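Local structure of probable glutamine synthetase (Pseudomonas aeruginosa, 4HPP) at residues A[49-54]-A[424-429]; A[122-127]-A[239-244]; A[142-147]-A[181-186]. The protein is a probable member of the glutamine synthetase family, joining an N-terminal domain to a larger catalytic domain whose pocket holds magnesium and glutamic acid. One frame throughout, in Å; residues are numbered along the deposited sequence.

Contact 1. Residues A[49-54]-A[424-429]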
# COMPACT_ATOMS: atom_id res chain seq x y z
N THR A 49 -13.70 39.04 -13.04
CA THR A 49 -12.29 39.35 -12.83
C THR A 49 -11.54 38.04 -12.60
O THR A 49 -12.17 37.01 -12.39
CB THR A 49 -12.06 40.26 -11.58
OG1 THR A 49 -12.61 39.63 -10.42
CG2 THR A 49 -12.69 41.62 -11.77
N PRO A 50 -10.19 38.07 -12.59
CA PRO A 50 -9.53 36.81 -12.27
C PRO A 50 -9.97 36.17 -10.93
O PRO A 50 -9.91 34.95 -10.77
CB PRO A 50 -8.05 37.19 -12.27
CG PRO A 50 -7.96 38.29 -13.31
CD PRO A 50 -9.26 39.05 -13.20
N GLN A 51 -10.44 36.98 -10.00
CA GLN A 51 -10.78 36.49 -8.67
C GLN A 51 -12.23 36.05 -8.60
O GLN A 51 -12.75 35.78 -7.52
CB GLN A 51 -10.46 37.54 -7.60
CG GLN A 51 -8.99 37.92 -7.55
CD GLN A 51 -8.58 38.88 -8.68
OE1 GLN A 51 -9.43 39.48 -9.37
NE2 GLN A 51 -7.27 39.01 -8.89
N ASP A 52 -12.86 35.99 -9.76
CA ASP A 52 -14.22 35.46 -9.94
C ASP A 52 -15.33 36.35 -9.43
O ASP A 52 -16.43 35.87 -9.16
CB ASP A 52 -14.33 34.00 -9.42
CG ASP A 52 -13.94 32.95 -10.51
OD1 ASP A 52 -13.74 33.37 -11.70
OD2 ASP A 52 -13.83 31.74 -10.17
N LEU A 53 -15.06 37.65 -9.34
CA LEU A 53 -16.07 38.61 -8.86
C LEU A 53 -16.52 39.50 -9.98
O LEU A 53 -15.74 39.87 -10.86
CB LEU A 53 -15.58 39.42 -7.64
CG LEU A 53 -15.65 38.56 -6.36
CD1 LEU A 53 -14.55 38.87 -5.33
CD2 LEU A 53 -17.05 38.56 -5.73
N ILE A 54 -17.80 39.82 -9.95
CA ILE A 54 -18.40 40.84 -10.78
C ILE A 54 -18.74 42.06 -9.88
O ILE A 54 -19.23 41.90 -8.74
CB ILE A 54 -19.67 40.26 -11.41
CG1 ILE A 54 -19.29 39.25 -12.51
CG2 ILE A 54 -20.51 41.37 -12.00
CD1 ILE A 54 -20.37 38.22 -12.82
N LEU A 424 -7.99 45.27 -10.16
CA LEU A 424 -6.97 45.93 -9.34
C LEU A 424 -7.49 46.43 -8.00
O LEU A 424 -6.78 46.34 -6.99
CB LEU A 424 -6.12 46.95 -10.12
CG LEU A 424 -6.59 48.27 -10.69
CD1 LEU A 424 -6.33 49.42 -9.70
CD2 LEU A 424 -5.83 48.52 -11.99
N ALA A 425 -8.75 46.87 -7.94
CA ALA A 425 -9.39 47.03 -6.61
C ALA A 425 -9.15 45.76 -5.80
O ALA A 425 -8.61 45.83 -4.70
CB ALA A 425 -10.89 47.35 -6.66
N LEU A 426 -9.50 44.60 -6.35
CA LEU A 426 -9.48 43.43 -5.49
C LEU A 426 -8.09 43.10 -4.95
O LEU A 426 -7.97 42.34 -3.98
CB LEU A 426 -10.14 42.22 -6.14
CG LEU A 426 -11.65 42.32 -6.33
CD1 LEU A 426 -12.10 41.37 -7.45
CD2 LEU A 426 -12.38 42.06 -5.00
N THR A 427 -7.06 43.68 -5.55
CA THR A 427 -5.69 43.24 -5.28
C THR A 427 -4.80 44.22 -4.49
O THR A 427 -3.79 43.82 -3.88
CB THR A 427 -4.99 42.80 -6.58
OG1 THR A 427 -5.30 43.74 -7.63
CG2 THR A 427 -5.54 41.45 -6.96
N ALA A 428 -5.21 45.49 -4.51
CA ALA A 428 -4.49 46.59 -3.89
C ALA A 428 -4.10 46.43 -2.39
O ALA A 428 -4.81 45.79 -1.61
CB ALA A 428 -5.19 47.91 -4.16
N GLY A 429 -2.95 47.00 -2.05
CA GLY A 429 -2.34 46.94 -0.73
C GLY A 429 -1.45 45.72 -0.63
O GLY A 429 -0.36 45.76 0.03
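Leu426 reaches out from helix 410-427 against Thr49, Gln51 and Leu53. Its CB is directed at the loop, CG stands anti to the carbonyl carbon, beside the backbone N (chi1 -69°), and both methyls meet the loop. Branch CD1 makes more of the contacts: Thr49 OG1 lies 3.5 Å from Leu426 CD1, and Gln51 OE1 3.8 Å from the same methyl, with the CB atoms of Gln51 and Leu53 a little farther off. Leu426 CD2 meets Leu53 alone of the loop, 3.9 Å from Leu53 CD1. These are van der Waals contacts even where an oxygen takes part. The hydroxyl that faces the methyl is occupied within its own loop, where Thr49 OG1 donates to Leu53 O (3.2 Å) on a lone pair in the carbonyl plane. Leu53 O also accepts Thr49 N; two donors of Thr49 thus grip that carbonyl, and the hydroxyl facing CD1 is tied to it. Beside Leu426, the methyl CG2 of Thr427 lies 3.6 Å from Gln51 NE2, the two side chains crossing at about a right angle; that amide nitrogen is hydrogen-bonded to Tyr439 OH of helix 432-439. Thr49 to Asp52 form a type I beta turn, and this turn, in the N-terminal family region, sits on a helix of the catalytic region, consistent with an interdomain contact of the glutamine synthetase fold.

Contact 2. Residues A[122-127]-A[239-244]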
# COMPACT_ATOMS: atom_id res chain seq x y z
N SER A 122 -7.85 44.26 -47.42
CA SER A 122 -6.71 44.92 -48.05
C SER A 122 -5.58 43.97 -48.46
O SER A 122 -4.45 44.40 -48.64
CB SER A 122 -6.15 46.00 -47.13
OG SER A 122 -5.48 45.38 -46.07
N GLY A 123 -5.88 42.68 -48.60
CA GLY A 123 -4.92 41.70 -49.19
C GLY A 123 -3.87 40.99 -48.32
O GLY A 123 -3.00 40.31 -48.87
N LEU A 124 -3.97 41.12 -46.99
CA LEU A 124 -3.04 40.47 -46.04
C LEU A 124 -3.64 39.25 -45.26
O LEU A 124 -4.72 39.34 -44.66
CB LEU A 124 -2.54 41.52 -45.05
CG LEU A 124 -2.23 42.89 -45.64
CD1 LEU A 124 -1.69 43.83 -44.58
CD2 LEU A 124 -1.20 42.71 -46.74
N GLN A 125 -2.95 38.12 -45.32
CA GLN A 125 -3.21 36.96 -44.47
C GLN A 125 -2.40 37.16 -43.20
O GLN A 125 -1.27 37.63 -43.26
CB GLN A 125 -2.71 35.69 -45.12
CG GLN A 125 -2.96 35.59 -46.62
CD GLN A 125 -4.27 34.92 -47.00
OE1 GLN A 125 -5.34 35.53 -46.89
NE2 GLN A 125 -4.19 33.67 -47.49
N VAL A 126 -2.95 36.78 -42.05
CA VAL A 126 -2.16 36.84 -40.81
C VAL A 126 -1.71 35.49 -40.30
O VAL A 126 -2.51 34.59 -40.07
CB VAL A 126 -2.87 37.64 -39.72
CG1 VAL A 126 -2.00 37.68 -38.47
CG2 VAL A 126 -3.11 39.06 -40.25
N ILE A 127 -0.40 35.36 -40.14
CA ILE A 127 0.20 34.09 -39.82
C ILE A 127 0.90 34.32 -38.52
O ILE A 127 1.78 35.20 -38.45
CB ILE A 127 1.29 33.72 -40.85
CG1 ILE A 127 0.69 33.59 -42.25
CG2 ILE A 127 1.98 32.44 -40.41
CD1 ILE A 127 0.26 32.19 -42.65
N LEU A 239 4.69 36.97 -35.61
CA LEU A 239 3.75 37.35 -36.68
C LEU A 239 4.48 37.58 -37.99
O LEU A 239 5.53 38.24 -38.02
CB LEU A 239 2.96 38.59 -36.34
CG LEU A 239 1.91 38.26 -35.27
CD1 LEU A 239 1.48 39.52 -34.52
CD2 LEU A 239 0.73 37.58 -35.92
N SER A 240 3.98 36.93 -39.03
CA SER A 240 4.38 37.21 -40.40
C SER A 240 3.10 37.64 -41.12
O SER A 240 1.98 37.31 -40.68
CB SER A 240 5.10 36.03 -41.06
OG SER A 240 4.23 34.99 -41.48
N LEU A 241 3.28 38.44 -42.16
CA LEU A 241 2.17 38.97 -42.96
C LEU A 241 2.37 38.53 -44.40
O LEU A 241 3.46 38.74 -44.93
CB LEU A 241 2.16 40.50 -42.87
CG LEU A 241 1.46 41.17 -41.69
CD1 LEU A 241 1.24 42.65 -41.96
CD2 LEU A 241 0.14 40.49 -41.40
N GLN A 242 1.37 37.93 -45.04
CA GLN A 242 1.54 37.37 -46.40
C GLN A 242 0.46 37.80 -47.38
O GLN A 242 -0.72 37.84 -47.06
CB GLN A 242 1.53 35.85 -46.40
CG GLN A 242 2.73 35.17 -45.80
CD GLN A 242 2.45 33.70 -45.51
OE1 GLN A 242 1.40 33.17 -45.90
NE2 GLN A 242 3.39 33.03 -44.85
N HIS A 243 0.88 38.09 -48.61
CA HIS A 243 -0.06 38.28 -49.70
C HIS A 243 -0.96 37.06 -49.75
O HIS A 243 -0.50 35.95 -49.45
CB HIS A 243 0.67 38.52 -51.02
CG HIS A 243 -0.22 38.44 -52.23
ND1 HIS A 243 0.03 37.60 -53.25
CD2 HIS A 243 -1.41 39.10 -52.54
CE1 HIS A 243 -0.95 37.72 -54.18
NE2 HIS A 243 -1.83 38.64 -53.74
N ALA A 244 -2.24 37.27 -50.08
CA ALA A 244 -3.24 36.18 -50.15
C ALA A 244 -2.80 35.01 -51.07
O ALA A 244 -3.52 34.63 -51.99
CB ALA A 244 -4.61 36.75 -50.55
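Gln125 and Ile127 pair with Gln242 and Ser240 as neighbouring antiparallel strands in the sheet of the glutamine synthetase catalytic domain, their short axes running 148° apart. Four backbone hydrogen bonds make the ladder. Gln125 and Gln242 bond in both directions, the shorter being Gln125 N to Gln242 O at 2.8 Å and nearly straight. Ile127 and Ser240 do the same, with Ser240 N to Ile127 O at 2.9 Å. Just before strand 124-137 and just past the end of strand 235-243, Ala244 N adds a weak bond to Gly123 O. Gly123, with positive phi, closes helix 108-121 as the C-prime residue of a Schellman motif; only Ser122 and Gly123 separate that helix from the strand.

Apolar packing occupies the face carrying Val126 and Leu241. Their side chains lie alongside and point the same way, Val126 CG2 being 3.7 Å from Leu241 CD2. The other valine methyl, CG1, is anti to the backbone N (chi1 -179°) and turns to Leu239 CD2 at 3.7 Å. Met346 and Leu350 of helix 342-358 cover Val126, while Tyr119 of helix 108-121 lies against both Val126 and Leu241.

Polar and aliphatic groups mix on the face of Gln125, Ile127, Ser240 and Gln242. Gln125 bends at chi2 and lays its CD 3.5 Å from Ala244 CA, although Ala244 is poorly ordered. Ile127 crosses the extended Gln242 side chain, its CD1 3.6 Å from Gln242 OE1. On the same face the hydroxyl oxygen Ser240 OG lies against the isoleucine branch point, 3.3 Å from Ile127 CB.

Contact 3. Residues A[142-147]-A[181-186]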
# COMPACT_ATOMS: atom_id res chain seq x y z
N GLU A 142 14.95 14.50 -7.39
CA GLU A 142 15.85 15.48 -6.75
C GLU A 142 15.36 16.97 -6.82
O GLU A 142 14.34 17.25 -7.47
CB GLU A 142 17.24 15.39 -7.42
CG GLU A 142 17.50 14.15 -8.29
CD GLU A 142 18.74 14.32 -9.19
OE1 GLU A 142 19.84 14.20 -8.66
OE2 GLU A 142 18.63 14.61 -10.42
N ARG A 143 16.08 17.90 -6.16
CA ARG A 143 16.06 19.31 -6.55
C ARG A 143 16.08 19.42 -8.12
O ARG A 143 16.58 18.50 -8.79
CB ARG A 143 17.25 20.08 -5.94
CG ARG A 143 17.13 20.36 -4.43
CD ARG A 143 17.90 19.32 -3.62
NE ARG A 143 17.33 19.04 -2.29
CZ ARG A 143 17.61 17.96 -1.55
NH1 ARG A 143 18.45 17.02 -1.98
NH2 ARG A 143 17.04 17.80 -0.37
N PRO A 144 15.50 20.52 -8.71
CA PRO A 144 15.51 20.72 -10.18
C PRO A 144 16.93 20.77 -10.70
O PRO A 144 17.81 21.24 -9.99
CB PRO A 144 14.85 22.08 -10.39
CG PRO A 144 14.51 22.60 -9.01
CD PRO A 144 14.67 21.53 -8.02
N ALA A 145 17.17 20.26 -11.90
CA ALA A 145 18.52 20.34 -12.41
C ALA A 145 18.76 21.68 -13.14
O ALA A 145 17.83 22.53 -13.30
CB ALA A 145 18.84 19.17 -13.33
N ALA A 146 19.98 21.81 -13.64
CA ALA A 146 20.40 22.97 -14.33
C ALA A 146 19.43 23.41 -15.46
O ALA A 146 18.90 22.57 -16.24
CB ALA A 146 21.81 22.73 -14.88
N ALA A 147 19.32 24.73 -15.62
CA ALA A 147 18.61 25.35 -16.70
C ALA A 147 18.98 24.74 -18.07
O ALA A 147 20.14 24.52 -18.37
CB ALA A 147 18.91 26.82 -16.71
N TYR A 181 14.77 28.36 -18.62
CA TYR A 181 15.77 28.94 -17.70
C TYR A 181 15.41 28.69 -16.23
O TYR A 181 16.27 28.28 -15.47
CB TYR A 181 16.14 30.43 -18.10
CG TYR A 181 17.20 31.05 -17.24
CD1 TYR A 181 18.42 30.40 -17.02
CD2 TYR A 181 16.99 32.29 -16.64
CE1 TYR A 181 19.40 30.95 -16.20
CE2 TYR A 181 17.95 32.86 -15.81
CZ TYR A 181 19.14 32.19 -15.58
OH TYR A 181 20.08 32.77 -14.77
N GLY A 182 14.13 28.81 -15.86
CA GLY A 182 13.80 28.66 -14.45
C GLY A 182 13.62 27.25 -13.99
O GLY A 182 13.42 26.30 -14.80
N GLN A 183 13.63 27.09 -12.68
CA GLN A 183 13.46 25.77 -12.13
C GLN A 183 12.05 25.23 -12.43
O GLN A 183 11.03 25.92 -12.16
CB GLN A 183 13.68 25.85 -10.65
CG GLN A 183 14.99 26.50 -10.27
CD GLN A 183 15.36 26.08 -8.88
OE1 GLN A 183 14.49 25.93 -8.01
NE2 GLN A 183 16.64 25.81 -8.66
N ARG A 184 11.98 24.02 -12.99
CA ARG A 184 10.68 23.42 -13.42
C ARG A 184 10.05 24.18 -14.59
O ARG A 184 8.85 24.04 -14.87
CB ARG A 184 9.69 23.39 -12.24
CG ARG A 184 10.31 22.99 -10.90
CD ARG A 184 10.65 21.50 -10.95
NE ARG A 184 11.06 20.93 -9.68
CZ ARG A 184 11.55 19.69 -9.54
NH1 ARG A 184 11.66 18.89 -10.62
NH2 ARG A 184 11.93 19.26 -8.32
N GLN A 185 10.82 25.06 -15.26
CA GLN A 185 10.26 25.72 -16.38
C GLN A 185 10.46 24.89 -17.67
O GLN A 185 11.58 24.38 -17.93
CB GLN A 185 10.86 27.08 -16.55
CG GLN A 185 10.02 27.96 -17.45
CD GLN A 185 10.60 29.34 -17.68
OE1 GLN A 185 11.83 29.54 -17.69
NE2 GLN A 185 9.71 30.31 -17.90
N TYR A 186 9.38 24.79 -18.44
CA TYR A 186 9.39 24.19 -19.79
C TYR A 186 8.72 25.08 -20.83
O TYR A 186 7.99 26.00 -20.50
CB TYR A 186 8.70 22.84 -19.78
CG TYR A 186 9.41 21.93 -18.81
CD1 TYR A 186 10.46 21.12 -19.26
CD2 TYR A 186 9.12 21.95 -17.42
CE1 TYR A 186 11.16 20.32 -18.42
CE2 TYR A 186 9.81 21.12 -16.56
CZ TYR A 186 10.83 20.31 -17.08
OH TYR A 186 11.58 19.47 -16.28
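Arg184 NH2 donates to Glu142 O at 3.3 Å, the hydrogen bond that joins the two segments. It is bent (139° at the hydrogen); the donor lies in the carbonyl plane, while the oxygen sits 25° out of the guanidinium plane. Pro144 CD lies over one face of the same guanidinium, 3.6 Å from Arg184 NH2, while the carbonyl is near its edge. On the neighbouring side chain, Gln183 OE1 comes within 3.5 Å of Pro144 CG. Gln183 and Arg184 are the central residues of a type II beta turn, Gly182 to Gln185, in the link between antiparallel strands 174-179 and 185-194, a beta hairpin; Arg184 takes the positive phi (67°) of its third position. The turn is reinforced by Gly182 N bonding to Gln185 OE1 at 3.0 Å. From the other end of that amide, Gln185 NE2 reaches Thr232 O and Asn233 OD1, two residues of the glutamic acid pocket. Ala147 CB meets Tyr181 twice, at the backbone O (3.3 Å) and at ring atom CD1 (3.6 Å). Tyr181 OH and Ala147 N each bond to Asp52 of a neighbouring subunit, the first through its O and the second through its OD2.

In the fold
Within one chain the three sites are separate: the centres of contacts 1 and 3 lie 31 Å apart, and contact 2 is 38 Å from each. Contacts 2 and 3 nevertheless reach one sheet, in which strands 124-137 and 185-194 are neighbours, and contact 3 is nested inside the loop that contact 2 closes; contact 1 encloses both. Across the hexamer contacts 1 and 3 come together, because the 49-54 loop of one subunit touches residues 142-147 and 181-186 of another. Contact 3 is also beside the pocket: the Tyr181 side chain is about 6 Å from bound glutamic acid, and Glu180, a magnesium ligand, immediately precedes it.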